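PDB 2GIY: envelope glycoprotein E from Human herpesvirus 1, which binds the Fc part of host IgG as a heterodimer with gI, and in that form is required for cell-to-cell spread of the virus. Local coordinates for residues T31-H36 with V49-F54; C69-Q74 with H157-I162; H161-I164 with Q169-N172. One frame throughout, in Å; residues are numbered along the deposited sequence.

Interaction 1 of 3, residues T31-H36 with V49-F54; sequences TNVSIH and VVWLRF
The indole of W51 is the piece of strand 45-54 that reaches T31 and V33 on the facing segment. CB does not aim at 31-36; with CG anti to the carbonyl carbon (chi1 -82°), the far end of the ring comes to it. CB, CG and the five-membered ring make no contact with 31-36, and NE1 donates to the backbone O of V131, which fixes the rotation of the indole. Only the far rim of the benzene ring makes the crossing. CZ2 lies 4.0 Å from OG1 of T31, which approaches obliquely, and 3.9 Å from CG2 of V33; CH2 is nearer that methyl, at 3.7 Å, with CG2 set at the ring edge near its plane. A long flat ring serves here because its rim touches both residues while its one polar N-H is satisfied by V131. The hydroxyl of T31 is engaged elsewhere, with N132 OD1 and L133 N. I35 and V49 meet more loosely, CD1 of I35 to CG1 of V49 at 4.3 Å. The contact lies inside an Ig V-like domain, the C-terminal part of the gE ectodomain. W51 packs on C148 of strand 144-152, resembling the tryptophan-cysteine packing of Ig cores, and on I162 of strand 155-165, while V33 and I35 lean on M15 of strand 11-16, and I181 of the second subunit packs against I35 and V49.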
ATOM      1  N   THR A  31      -9.364  16.351   1.374  1.00 15.35           N
ATOM      2  CA  THR A  31      -8.987  14.989   1.054  1.00 14.73           C
ATOM      3  C   THR A  31      -8.824  14.342   2.424  1.00 15.93           C
ATOM      4  O   THR A  31      -8.785  15.038   3.442  1.00 15.24           O
ATOM      5  CB  THR A  31      -7.645  14.914   0.291  1.00 14.76           C
ATOM      6  OG1 THR A  31      -6.609  15.523   1.074  1.00 14.04           O
ATOM      7  CG2 THR A  31      -7.757  15.628  -1.047  1.00 13.02           C
ATOM      8  N   ASN A  32      -8.732  13.022   2.455  1.00 17.14           N
ATOM      9  CA  ASN A  32      -8.583  12.310   3.715  1.00 17.83           C
ATOM     10  C   ASN A  32      -7.555  11.203   3.549  1.00 17.10           C
ATOM     11  O   ASN A  32      -7.868  10.020   3.657  1.00 19.08           O
ATOM     12  CB  ASN A  32      -9.931  11.729   4.145  1.00 21.90           C
ATOM     13  CG  ASN A  32      -9.862  11.024   5.482  1.00 26.25           C
ATOM     14  OD1 ASN A  32      -9.330  11.563   6.455  1.00 30.01           O
ATOM     15  ND2 ASN A  32     -10.408   9.815   5.541  1.00 30.67           N
ATOM     16  N   VAL A  33      -6.322  11.608   3.264  1.00 14.70           N
ATOM     17  CA  VAL A  33      -5.229  10.671   3.078  1.00 14.95           C
ATOM     18  C   VAL A  33      -4.574  10.383   4.421  1.00 15.30           C
ATOM     19  O   VAL A  33      -4.393  11.287   5.238  1.00 15.51           O
ATOM     20  CB  VAL A  33      -4.160  11.256   2.126  1.00 15.22           C
ATOM     21  CG1 VAL A  33      -3.030  10.256   1.923  1.00 16.11           C
ATOM     22  CG2 VAL A  33      -4.800  11.622   0.794  1.00 14.94           C
ATOM     23  N   SER A  34      -4.238   9.119   4.648  1.00 15.42           N
ATOM     24  CA  SER A  34      -3.576   8.713   5.879  1.00 16.36           C
ATOM     25  C   SER A  34      -2.201   8.196   5.492  1.00 15.65           C
ATOM     26  O   SER A  34      -2.071   7.339   4.614  1.00 15.51           O
ATOM     27  CB  SER A  34      -4.371   7.610   6.581  1.00 17.79           C
ATOM     28  OG  SER A  34      -3.764   7.269   7.813  1.00 22.15           O
ATOM     29  N   ILE A  35      -1.172   8.721   6.144  1.00 13.24           N
ATOM     30  CA  ILE A  35       0.194   8.319   5.843  1.00 12.58           C
ATOM     31  C   ILE A  35       0.955   8.021   7.127  1.00 13.17           C
ATOM     32  O   ILE A  35       1.017   8.858   8.025  1.00 12.36           O
ATOM     33  CB  ILE A  35       0.940   9.440   5.097  1.00 11.90           C
ATOM     34  CG1 ILE A  35       0.243   9.732   3.765  1.00 12.19           C
ATOM     35  CG2 ILE A  35       2.395   9.037   4.866  1.00 12.30           C
ATOM     36  CD1 ILE A  35       0.725  10.998   3.106  1.00 13.88           C
ATOM     37  N   HIS A  36       1.538   6.831   7.197  1.00 12.96           N
ATOM     38  CA  HIS A  36       2.309   6.424   8.360  1.00 15.12           C
ATOM     39  C   HIS A  36       3.727   6.112   7.921  1.00 13.90           C
ATOM     40  O   HIS A  36       3.947   5.521   6.866  1.00 14.10           O
ATOM     41  CB  HIS A  36       1.688   5.181   9.001  1.00 15.71           C
ATOM     42  CG  HIS A  36       0.344   5.425   9.611  1.00 18.39           C
ATOM     43  ND1 HIS A  36       0.171   5.689  10.952  1.00 20.88           N
ATOM     44  CD2 HIS A  36      -0.890   5.468   9.056  1.00 17.75           C
ATOM     45  CE1 HIS A  36      -1.113   5.884  11.198  1.00 18.35           C
ATOM     46  NE2 HIS A  36      -1.778   5.755  10.064  1.00 22.34           N
ATOM     47  N   VAL A  49       6.289  15.099   0.807  1.00 10.71           N
ATOM     48  CA  VAL A  49       4.946  14.639   0.478  1.00 10.56           C
ATOM     49  C   VAL A  49       4.555  15.547  -0.677  1.00 10.98           C
ATOM     50  O   VAL A  49       4.371  16.752  -0.505  1.00 10.99           O
ATOM     51  CB  VAL A  49       3.977  14.804   1.660  1.00 10.61           C
ATOM     52  CG1 VAL A  49       2.557  14.441   1.227  1.00 11.29           C
ATOM     53  CG2 VAL A  49       4.422  13.903   2.814  1.00 12.63           C
ATOM     54  N   VAL A  50       4.440  14.959  -1.859  1.00  9.80           N
ATOM     55  CA  VAL A  50       4.148  15.721  -3.063  1.00 10.21           C
ATOM     56  C   VAL A  50       2.785  15.458  -3.667  1.00 11.33           C
ATOM     57  O   VAL A  50       2.377  14.306  -3.815  1.00 11.76           O
ATOM     58  CB  VAL A  50       5.209  15.420  -4.160  1.00 10.57           C
ATOM     59  CG1 VAL A  50       4.880  16.176  -5.437  1.00 12.06           C
ATOM     60  CG2 VAL A  50       6.599  15.786  -3.660  1.00 12.51           C
ATOM     61  N   TRP A  51       2.086  16.536  -4.017  1.00 10.54           N
ATOM     62  CA  TRP A  51       0.788  16.428  -4.664  1.00  9.98           C
ATOM     63  C   TRP A  51       0.968  16.801  -6.128  1.00 11.49           C
ATOM     64  O   TRP A  51       1.557  17.835  -6.447  1.00 10.66           O
ATOM     65  CB  TRP A  51      -0.252  17.372  -4.039  1.00 10.78           C
ATOM     66  CG  TRP A  51      -0.891  16.828  -2.802  1.00 12.42           C
ATOM     67  CD1 TRP A  51      -0.566  17.129  -1.509  1.00 13.47           C
ATOM     68  CD2 TRP A  51      -1.954  15.867  -2.736  1.00 12.35           C
ATOM     69  NE1 TRP A  51      -1.360  16.415  -0.645  1.00 12.00           N
ATOM     70  CE2 TRP A  51      -2.221  15.633  -1.371  1.00 13.12           C
ATOM     71  CE3 TRP A  51      -2.706  15.183  -3.701  1.00 12.46           C
ATOM     72  CZ2 TRP A  51      -3.209  14.736  -0.939  1.00 12.45           C
ATOM     73  CZ3 TRP A  51      -3.693  14.285  -3.272  1.00 12.51           C
ATOM     74  CH2 TRP A  51      -3.933  14.075  -1.902  1.00 14.70           C
ATOM     75  N   LEU A  52       0.470  15.945  -7.011  1.00 10.56           N
ATOM     76  CA  LEU A  52       0.548  16.179  -8.446  1.00 10.92           C
ATOM     77  C   LEU A  52      -0.886  16.250  -8.956  1.00 11.46           C
ATOM     78  O   LEU A  52      -1.755  15.528  -8.466  1.00 12.37           O
ATOM     79  CB  LEU A  52       1.292  15.030  -9.134  1.00  9.93           C
ATOM     80  CG  LEU A  52       2.705  14.752  -8.621  1.00 10.82           C
ATOM     81  CD1 LEU A  52       3.277  13.534  -9.347  1.00 12.12           C
ATOM     82  CD2 LEU A  52       3.587  15.981  -8.837  1.00 10.05           C
ATOM     83  N   ARG A  53      -1.133  17.130  -9.922  1.00 11.44           N
ATOM     84  CA  ARG A  53      -2.463  17.318 -10.497  1.00 11.82           C
ATOM     85  C   ARG A  53      -2.393  17.072 -12.008  1.00 10.35           C
ATOM     86  O   ARG A  53      -1.513  17.596 -12.690  1.00 11.90           O
ATOM     87  CB  ARG A  53      -2.941  18.752 -10.220  1.00 14.42           C
ATOM     88  CG  ARG A  53      -4.344  19.088 -10.713  1.00 18.01           C
ATOM     89  CD  ARG A  53      -4.670  20.568 -10.482  1.00 18.81           C
ATOM     90  NE  ARG A  53      -3.684  21.432 -11.132  1.00 20.81           N
ATOM     91  CZ  ARG A  53      -3.724  22.763 -11.150  1.00 24.98           C
ATOM     92  NH1 ARG A  53      -4.711  23.418 -10.548  1.00 19.64           N
ATOM     93  NH2 ARG A  53      -2.766  23.442 -11.774  1.00 25.20           N
ATOM     94  N   PHE A  54      -3.322  16.281 -12.528  1.00  9.87           N
ATOM     95  CA  PHE A  54      -3.339  15.980 -13.954  1.00  9.75           C
ATOM     96  C   PHE A  54      -4.653  16.364 -14.609  1.00 10.89           C
ATOM     97  O   PHE A  54      -5.736  16.070 -14.090  1.00  9.57           O
ATOM     98  CB  PHE A  54      -3.080  14.488 -14.180  1.00  9.77           C
ATOM     99  CG  PHE A  54      -1.694  14.048 -13.794  1.00 10.18           C
ATOM    100  CD1 PHE A  54      -0.645  14.124 -14.706  1.00 13.03           C
ATOM    101  CD2 PHE A  54      -1.435  13.573 -12.513  1.00  9.76           C
ATOM    102  CE1 PHE A  54       0.648  13.733 -14.346  1.00 11.69           C
ATOM    103  CE2 PHE A  54      -0.149  13.181 -12.140  1.00 11.43           C
ATOM    104  CZ  PHE A  54       0.898  13.262 -13.061  1.00 10.46           C
TER

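Interaction 2 of 3, residues C69-Q74 with H157-I162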
ATOM      1  N   CYS A  69       6.525   4.571 -14.437  1.00 14.89           N
ATOM      2  CA  CYS A  69       6.991   5.896 -14.821  1.00 13.62           C
ATOM      3  C   CYS A  69       7.141   6.865 -13.652  1.00 13.83           C
ATOM      4  O   CYS A  69       7.970   7.772 -13.694  1.00 14.55           O
ATOM      5  CB  CYS A  69       6.044   6.502 -15.850  1.00 14.79           C
ATOM      6  SG  CYS A  69       6.345   5.923 -17.547  1.00 17.51           S
ATOM      7  N   LEU A  70       6.329   6.685 -12.617  1.00 14.41           N
ATOM      8  CA  LEU A  70       6.409   7.563 -11.457  1.00 14.01           C
ATOM      9  C   LEU A  70       7.819   7.542 -10.872  1.00 14.94           C
ATOM     10  O   LEU A  70       8.303   8.555 -10.366  1.00 13.60           O
ATOM     11  CB  LEU A  70       5.394   7.129 -10.391  1.00 14.40           C
ATOM     12  CG  LEU A  70       3.928   7.038 -10.831  1.00 13.97           C
ATOM     13  CD1 LEU A  70       3.068   6.602  -9.649  1.00 15.46           C
ATOM     14  CD2 LEU A  70       3.454   8.390 -11.356  1.00 13.85           C
ATOM     15  N   TYR A  71       8.483   6.390 -10.957  1.00 15.25           N
ATOM     16  CA  TYR A  71       9.831   6.248 -10.414  1.00 17.35           C
ATOM     17  C   TYR A  71      10.936   6.795 -11.308  1.00 18.08           C
ATOM     18  O   TYR A  71      12.038   7.069 -10.833  1.00 19.82           O
ATOM     19  CB  TYR A  71      10.110   4.780 -10.078  1.00 16.59           C
ATOM     20  CG  TYR A  71       9.103   4.193  -9.123  1.00 15.47           C
ATOM     21  CD1 TYR A  71       7.927   3.612  -9.590  1.00 17.60           C
ATOM     22  CD2 TYR A  71       9.301   4.263  -7.745  1.00 16.75           C
ATOM     23  CE1 TYR A  71       6.969   3.118  -8.709  1.00 15.67           C
ATOM     24  CE2 TYR A  71       8.352   3.774  -6.858  1.00 15.22           C
ATOM     25  CZ  TYR A  71       7.190   3.207  -7.343  1.00 17.04           C
ATOM     26  OH  TYR A  71       6.241   2.752  -6.456  1.00 18.37           O
ATOM     27  N   HIS A  72      10.648   6.941 -12.598  1.00 18.15           N
ATOM     28  CA  HIS A  72      11.614   7.486 -13.552  1.00 19.35           C
ATOM     29  C   HIS A  72      10.861   8.278 -14.620  1.00 18.37           C
ATOM     30  O   HIS A  72      10.825   7.900 -15.791  1.00 18.18           O
ATOM     31  CB  HIS A  72      12.449   6.364 -14.187  1.00 22.88           C
ATOM     32  CG  HIS A  72      11.651   5.172 -14.612  1.00 25.94           C
ATOM     33  ND1 HIS A  72      10.735   5.214 -15.642  1.00 28.86           N
ATOM     34  CD2 HIS A  72      11.643   3.897 -14.155  1.00 28.19           C
ATOM     35  CE1 HIS A  72      10.200   4.016 -15.804  1.00 29.29           C
ATOM     36  NE2 HIS A  72      10.735   3.199 -14.914  1.00 30.16           N
ATOM     37  N   PRO A  73      10.249   9.404 -14.211  1.00 17.42           N
ATOM     38  CA  PRO A  73       9.467  10.312 -15.054  1.00 16.58           C
ATOM     39  C   PRO A  73      10.240  10.992 -16.179  1.00 17.46           C
ATOM     40  O   PRO A  73       9.655  11.713 -16.986  1.00 16.44           O
ATOM     41  CB  PRO A  73       8.913  11.320 -14.046  1.00 17.36           C
ATOM     42  CG  PRO A  73      10.004  11.396 -13.027  1.00 17.20           C
ATOM     43  CD  PRO A  73      10.371   9.944 -12.843  1.00 17.47           C
ATOM     44  N   GLN A  74      11.549  10.760 -16.233  1.00 18.96           N
ATOM     45  CA  GLN A  74      12.385  11.366 -17.264  1.00 21.28           C
ATOM     46  C   GLN A  74      12.733  10.404 -18.397  1.00 21.21           C
ATOM     47  O   GLN A  74      13.465  10.769 -19.317  1.00 21.13           O
ATOM     48  CB  GLN A  74      13.673  11.910 -16.642  1.00 24.65           C
ATOM     49  CG  GLN A  74      13.471  13.071 -15.677  1.00 29.32           C
ATOM     50  CD  GLN A  74      13.284  14.398 -16.387  1.00 33.65           C
ATOM     51  OE1 GLN A  74      14.228  15.314 -16.185  1.00 36.08           O
ATOM     52  NE2 GLN A  74      12.309  14.600 -17.111  1.00 35.95           N
ATOM     53  N   HIS A 157       8.498   6.135  -1.739  1.00 12.61           N
ATOM     54  CA  HIS A 157       8.265   5.046  -0.791  1.00 12.17           C
ATOM     55  C   HIS A 157       6.798   4.657  -0.700  1.00 12.60           C
ATOM     56  O   HIS A 157       6.454   3.627  -0.125  1.00 12.66           O
ATOM     57  CB  HIS A 157       8.795   5.412   0.596  1.00 10.65           C
ATOM     58  CG  HIS A 157      10.274   5.241   0.727  1.00 10.49           C
ATOM     59  ND1 HIS A 157      10.856   4.551   1.769  1.00 14.19           N
ATOM     60  CD2 HIS A 157      11.289   5.630  -0.080  1.00 10.95           C
ATOM     61  CE1 HIS A 157      12.165   4.521   1.596  1.00  9.44           C
ATOM     62  NE2 HIS A 157      12.454   5.168   0.481  1.00 14.46           N
ATOM     63  N   ALA A 158       5.933   5.487  -1.271  1.00 12.66           N
ATOM     64  CA  ALA A 158       4.503   5.222  -1.282  1.00 12.14           C
ATOM     65  C   ALA A 158       3.825   6.242  -2.176  1.00 11.68           C
ATOM     66  O   ALA A 158       4.341   7.339  -2.378  1.00 11.04           O
ATOM     67  CB  ALA A 158       3.922   5.309   0.136  1.00 13.43           C
ATOM     68  N   TRP A 159       2.677   5.870  -2.727  1.00 11.10           N
ATOM     69  CA  TRP A 159       1.916   6.796  -3.556  1.00 11.00           C
ATOM     70  C   TRP A 159       0.472   6.338  -3.652  1.00 11.59           C
ATOM     71  O   TRP A 159       0.151   5.171  -3.398  1.00 11.51           O
ATOM     72  CB  TRP A 159       2.516   6.928  -4.966  1.00 12.05           C
ATOM     73  CG  TRP A 159       2.281   5.745  -5.868  1.00 13.21           C
ATOM     74  CD1 TRP A 159       3.038   4.610  -5.949  1.00 13.61           C
ATOM     75  CD2 TRP A 159       1.211   5.583  -6.809  1.00 13.60           C
ATOM     76  NE1 TRP A 159       2.506   3.752  -6.886  1.00 13.70           N
ATOM     77  CE2 TRP A 159       1.384   4.324  -7.426  1.00 13.91           C
ATOM     78  CE3 TRP A 159       0.121   6.378  -7.189  1.00 12.09           C
ATOM     79  CZ2 TRP A 159       0.505   3.840  -8.405  1.00 14.12           C
ATOM     80  CZ3 TRP A 159      -0.751   5.897  -8.163  1.00 14.75           C
ATOM     81  CH2 TRP A 159      -0.553   4.640  -8.758  1.00 14.65           C
ATOM     82  N   GLY A 160      -0.403   7.273  -4.001  1.00 10.31           N
ATOM     83  CA  GLY A 160      -1.805   6.947  -4.143  1.00 12.55           C
ATOM     84  C   GLY A 160      -2.446   7.947  -5.078  1.00 11.35           C
ATOM     85  O   GLY A 160      -1.857   8.993  -5.366  1.00 12.81           O
ATOM     86  N   HIS A 161      -3.637   7.628  -5.570  1.00 10.75           N
ATOM     87  CA  HIS A 161      -4.332   8.543  -6.462  1.00 11.66           C
ATOM     88  C   HIS A 161      -5.763   8.787  -6.011  1.00 10.97           C
ATOM     89  O   HIS A 161      -6.391   7.927  -5.380  1.00 12.20           O
ATOM     90  CB  HIS A 161      -4.329   8.010  -7.901  1.00 13.02           C
ATOM     91  CG  HIS A 161      -5.080   6.724  -8.076  1.00 15.77           C
ATOM     92  ND1 HIS A 161      -4.582   5.506  -7.667  1.00 16.83           N
ATOM     93  CD2 HIS A 161      -6.297   6.469  -8.615  1.00 16.39           C
ATOM     94  CE1 HIS A 161      -5.456   4.555  -7.948  1.00 17.39           C
ATOM     95  NE2 HIS A 161      -6.507   5.114  -8.523  1.00 16.13           N
ATOM     96  N   ILE A 162      -6.263   9.976  -6.329  1.00 10.04           N
ATOM     97  CA  ILE A 162      -7.623  10.364  -6.001  1.00 10.41           C
ATOM     98  C   ILE A 162      -8.190  11.166  -7.161  1.00 11.38           C
ATOM     99  O   ILE A 162      -7.619  12.187  -7.542  1.00  9.45           O
ATOM    100  CB  ILE A 162      -7.697  11.294  -4.768  1.00 11.68           C
ATOM    101  CG1 ILE A 162      -6.921  10.705  -3.593  1.00 11.31           C
ATOM    102  CG2 ILE A 162      -9.159  11.499  -4.372  1.00 10.93           C
ATOM    103  CD1 ILE A 162      -6.862  11.644  -2.402  1.00 15.21           C
TER
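L70 and W159 bring the two backbones to their nearest approach, 9.1 Å between CA atoms, too far apart for main-chain bonding; a loosely bonded helical turn stands off strand 155-165, and side chains bridge the gap. Near its start the strand carries a classic beta bulge, where H157 and A158 both face V150.

W159 turns its side chain toward the helical turn; chi1 of 74° sets CG between the backbone N and the carbonyl carbon, standing the indole off the strand with one face toward L70. CD1 of L70 settles on that face in a CH-pi contact, 3.6 Å from the centroid of the six-membered ring and only 16° off its normal. The same methyl is 3.5 Å from CD2, at the fusion of the two rings. Leucine, with its branched tip, can offer a single methyl to a flat surface. Y71 works differently: its OH comes up to the indole edge near the ring plane, 3.7 Å from CD1 of W159. The N-H of the indole is used by E67, whose OE2 accepts from NE1.

A short helix thus packs on a sheet through a methyl laid on an indole, and C69 of the same turn is tied to C78 by a disulfide. L70 also rests on L147 of strand 144-152, W159 touches V175 of strand 173-176, and the second subunit closes in, its H40 ring meeting Y71 and its R14 packing on W159.

Interaction 3 of 3, residues H161-I164 with Q169-N172; sequences HITI and QYRN
T163 and Y170 lie 7.5 Å apart at their CA atoms, the nearest approach of the end of strand 155-165 to the irregular chain that follows it, well beyond the spacing of paired strands. T163 points its side chain into this gap and divides it by chemistry. With OG1 at chi1 -68°, CG2 falls anti to the backbone N, and this sends the methyl toward the tyrosine while the hydroxyl turns to a water.

The methyl approaches the CD1-CE1 bond of Y170 obliquely, 3.5 Å from CE1 and 3.6 Å from CD1, and CB of T163 follows behind it. The side chain of Y170 runs at about a right angle to that of T163 and also touches A20 and L22 of strand 20-22. The hydroxyl takes the second route: one water lies 2.9 Å from OG1 of T163 and donates a 2.9 Å hydrogen bond to the backbone O of R171. Both routes start from one branched carbon, which is what a threonine provides.

R171 itself leads its side chain away from the strand. NH1 bonds back to the O of Y170 at 2.9 Å, with an N-H...O angle of 157°; the donor stands well above the carbonyl plane, 64° out of it, although the oxygen lies close to the guanidinium plane. NH1 also reaches A168 O.

Chemically, the contact is a mixed one: apolar packing on the tyrosine beside a water-mediated polar link. The guanidinium is held by several backbone carbonyls, whose dipoles probably stabilise its positive charge. It links 169-172, in the loop between strands 155-165 and 173-176, to T58 O through NH2, and weakly through NE to C60 O, beside the C60-C86 disulfide.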
ATOM      1  N   HIS A 161      -3.637   7.628  -5.570  1.00 10.75           N
ATOM      2  CA  HIS A 161      -4.332   8.543  -6.462  1.00 11.66           C
ATOM      3  C   HIS A 161      -5.763   8.787  -6.011  1.00 10.97           C
ATOM      4  O   HIS A 161      -6.391   7.927  -5.380  1.00 12.20           O
ATOM      5  CB  HIS A 161      -4.329   8.010  -7.901  1.00 13.02           C
ATOM      6  CG  HIS A 161      -5.080   6.724  -8.076  1.00 15.77           C
ATOM      7  ND1 HIS A 161      -4.582   5.506  -7.667  1.00 16.83           N
ATOM      8  CD2 HIS A 161      -6.297   6.469  -8.615  1.00 16.39           C
ATOM      9  CE1 HIS A 161      -5.456   4.555  -7.948  1.00 17.39           C
ATOM     10  NE2 HIS A 161      -6.507   5.114  -8.523  1.00 16.13           N
ATOM     11  N   ILE A 162      -6.263   9.976  -6.329  1.00 10.04           N
ATOM     12  CA  ILE A 162      -7.623  10.364  -6.001  1.00 10.41           C
ATOM     13  C   ILE A 162      -8.190  11.166  -7.161  1.00 11.38           C
ATOM     14  O   ILE A 162      -7.619  12.187  -7.542  1.00  9.45           O
ATOM     15  CB  ILE A 162      -7.697  11.294  -4.768  1.00 11.68           C
ATOM     16  CG1 ILE A 162      -6.921  10.705  -3.593  1.00 11.31           C
ATOM     17  CG2 ILE A 162      -9.159  11.499  -4.372  1.00 10.93           C
ATOM     18  CD1 ILE A 162      -6.862  11.644  -2.402  1.00 15.21           C
ATOM     19  N   THR A 163      -9.289  10.697  -7.744  1.00 10.78           N
ATOM     20  CA  THR A 163      -9.919  11.457  -8.807  1.00 11.26           C
ATOM     21  C   THR A 163     -10.897  12.362  -8.073  1.00 11.77           C
ATOM     22  O   THR A 163     -11.865  11.898  -7.456  1.00 11.33           O
ATOM     23  CB  THR A 163     -10.685  10.560  -9.801  1.00 10.38           C
ATOM     24  OG1 THR A 163      -9.753   9.758 -10.536  1.00 12.33           O
ATOM     25  CG2 THR A 163     -11.468  11.419 -10.787  1.00 11.37           C
ATOM     26  N   ILE A 164     -10.617  13.656  -8.118  1.00  9.28           N
ATOM     27  CA  ILE A 164     -11.438  14.649  -7.446  1.00 10.14           C
ATOM     28  C   ILE A 164     -12.158  15.454  -8.506  1.00 10.66           C
ATOM     29  O   ILE A 164     -11.530  16.203  -9.254  1.00 10.01           O
ATOM     30  CB  ILE A 164     -10.560  15.585  -6.608  1.00  9.28           C
ATOM     31  CG1 ILE A 164      -9.722  14.755  -5.634  1.00  9.46           C
ATOM     32  CG2 ILE A 164     -11.430  16.597  -5.861  1.00 10.39           C
ATOM     33  CD1 ILE A 164      -8.736  15.574  -4.803  1.00 10.27           C
ATOM     34  N   GLN A 169     -17.610  15.618 -15.102  1.00 15.48           N
ATOM     35  CA  GLN A 169     -16.210  15.596 -15.521  1.00 14.09           C
ATOM     36  C   GLN A 169     -15.469  14.330 -15.124  1.00 13.87           C
ATOM     37  O   GLN A 169     -14.368  14.068 -15.612  1.00 11.70           O
ATOM     38  CB  GLN A 169     -15.472  16.789 -14.920  1.00 13.23           C
ATOM     39  CG  GLN A 169     -16.014  18.137 -15.342  1.00 13.32           C
ATOM     40  CD  GLN A 169     -15.455  19.260 -14.494  1.00 14.68           C
ATOM     41  OE1 GLN A 169     -15.837  19.423 -13.333  1.00 15.08           O
ATOM     42  NE2 GLN A 169     -14.536  20.031 -15.061  1.00 13.93           N
ATOM     43  N   TYR A 170     -16.072  13.548 -14.236  1.00 13.56           N
ATOM     44  CA  TYR A 170     -15.453  12.323 -13.753  1.00 14.37           C
ATOM     45  C   TYR A 170     -15.106  11.293 -14.823  1.00 15.33           C
ATOM     46  O   TYR A 170     -15.931  10.952 -15.676  1.00 13.80           O
ATOM     47  CB  TYR A 170     -16.357  11.649 -12.711  1.00 15.45           C
ATOM     48  CG  TYR A 170     -15.755  10.389 -12.135  1.00 17.79           C
ATOM     49  CD1 TYR A 170     -14.892  10.441 -11.042  1.00 18.95           C
ATOM     50  CD2 TYR A 170     -16.006   9.148 -12.716  1.00 19.70           C
ATOM     51  CE1 TYR A 170     -14.291   9.285 -10.544  1.00 20.57           C
ATOM     52  CE2 TYR A 170     -15.409   7.988 -12.231  1.00 22.29           C
ATOM     53  CZ  TYR A 170     -14.554   8.064 -11.147  1.00 22.15           C
ATOM     54  OH  TYR A 170     -13.954   6.922 -10.672  1.00 24.25           O
ATOM     55  N   ARG A 171     -13.876  10.793 -14.752  1.00 14.23           N
ATOM     56  CA  ARG A 171     -13.399   9.756 -15.652  1.00 14.99           C
ATOM     57  C   ARG A 171     -12.632   8.761 -14.792  1.00 16.31           C
ATOM     58  O   ARG A 171     -11.784   9.145 -13.984  1.00 14.58           O
ATOM     59  CB  ARG A 171     -12.476  10.332 -16.729  1.00 16.39           C
ATOM     60  CG  ARG A 171     -13.151  11.322 -17.665  1.00 15.20           C
ATOM     61  CD  ARG A 171     -14.221  10.671 -18.535  1.00 13.35           C
ATOM     62  NE  ARG A 171     -14.757  11.637 -19.491  1.00 14.68           N
ATOM     63  CZ  ARG A 171     -15.656  12.569 -19.193  1.00 12.71           C
ATOM     64  NH1 ARG A 171     -16.136  12.661 -17.962  1.00 14.89           N
ATOM     65  NH2 ARG A 171     -16.060  13.427 -20.122  1.00 13.17           N
ATOM     66  N   ASN A 172     -12.945   7.481 -14.956  1.00 16.32           N
ATOM     67  CA  ASN A 172     -12.289   6.431 -14.194  1.00 19.41           C
ATOM     68  C   ASN A 172     -10.781   6.458 -14.416  1.00 19.11           C
ATOM     69  O   ASN A 172     -10.318   6.674 -15.535  1.00 18.87           O
ATOM     70  CB  ASN A 172     -12.832   5.066 -14.622  1.00 23.38           C
ATOM     71  CG  ASN A 172     -12.249   3.927 -13.815  1.00 27.56           C
ATOM     72  OD1 ASN A 172     -11.749   4.238 -12.624  1.00 30.37           O
ATOM     73  ND2 ASN A 172     -12.261   2.776 -14.250  1.00 32.64           N
TER
HETATM   74  O   HOH W   1      -9.396  10.533 -13.269  1.00 14.57           O

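Overall arrangement
Strand 155-165 of the six-stranded mixed sheet carries a segment of interactions 2 and 3 and is touched by interaction 1. Interactions 2 and 3 share H161 and I162 yet have centres about 17 Å apart. The centre of interaction 1 is about 11 Å from that of interaction 2 and about 14 Å from that of interaction 3. It meets their shared segment at I162, whose CD1 is 3.8 Å from both V33 CG2 and W51 CH2, and interaction 3 again where T31 CG2 lies 3.9 Å from I164 CD1. Interactions 1 and 2 also touch the second subunit. Most of these segments fall in the Fc-binding region, residues 24-169, which does not show that these residues touch Fc.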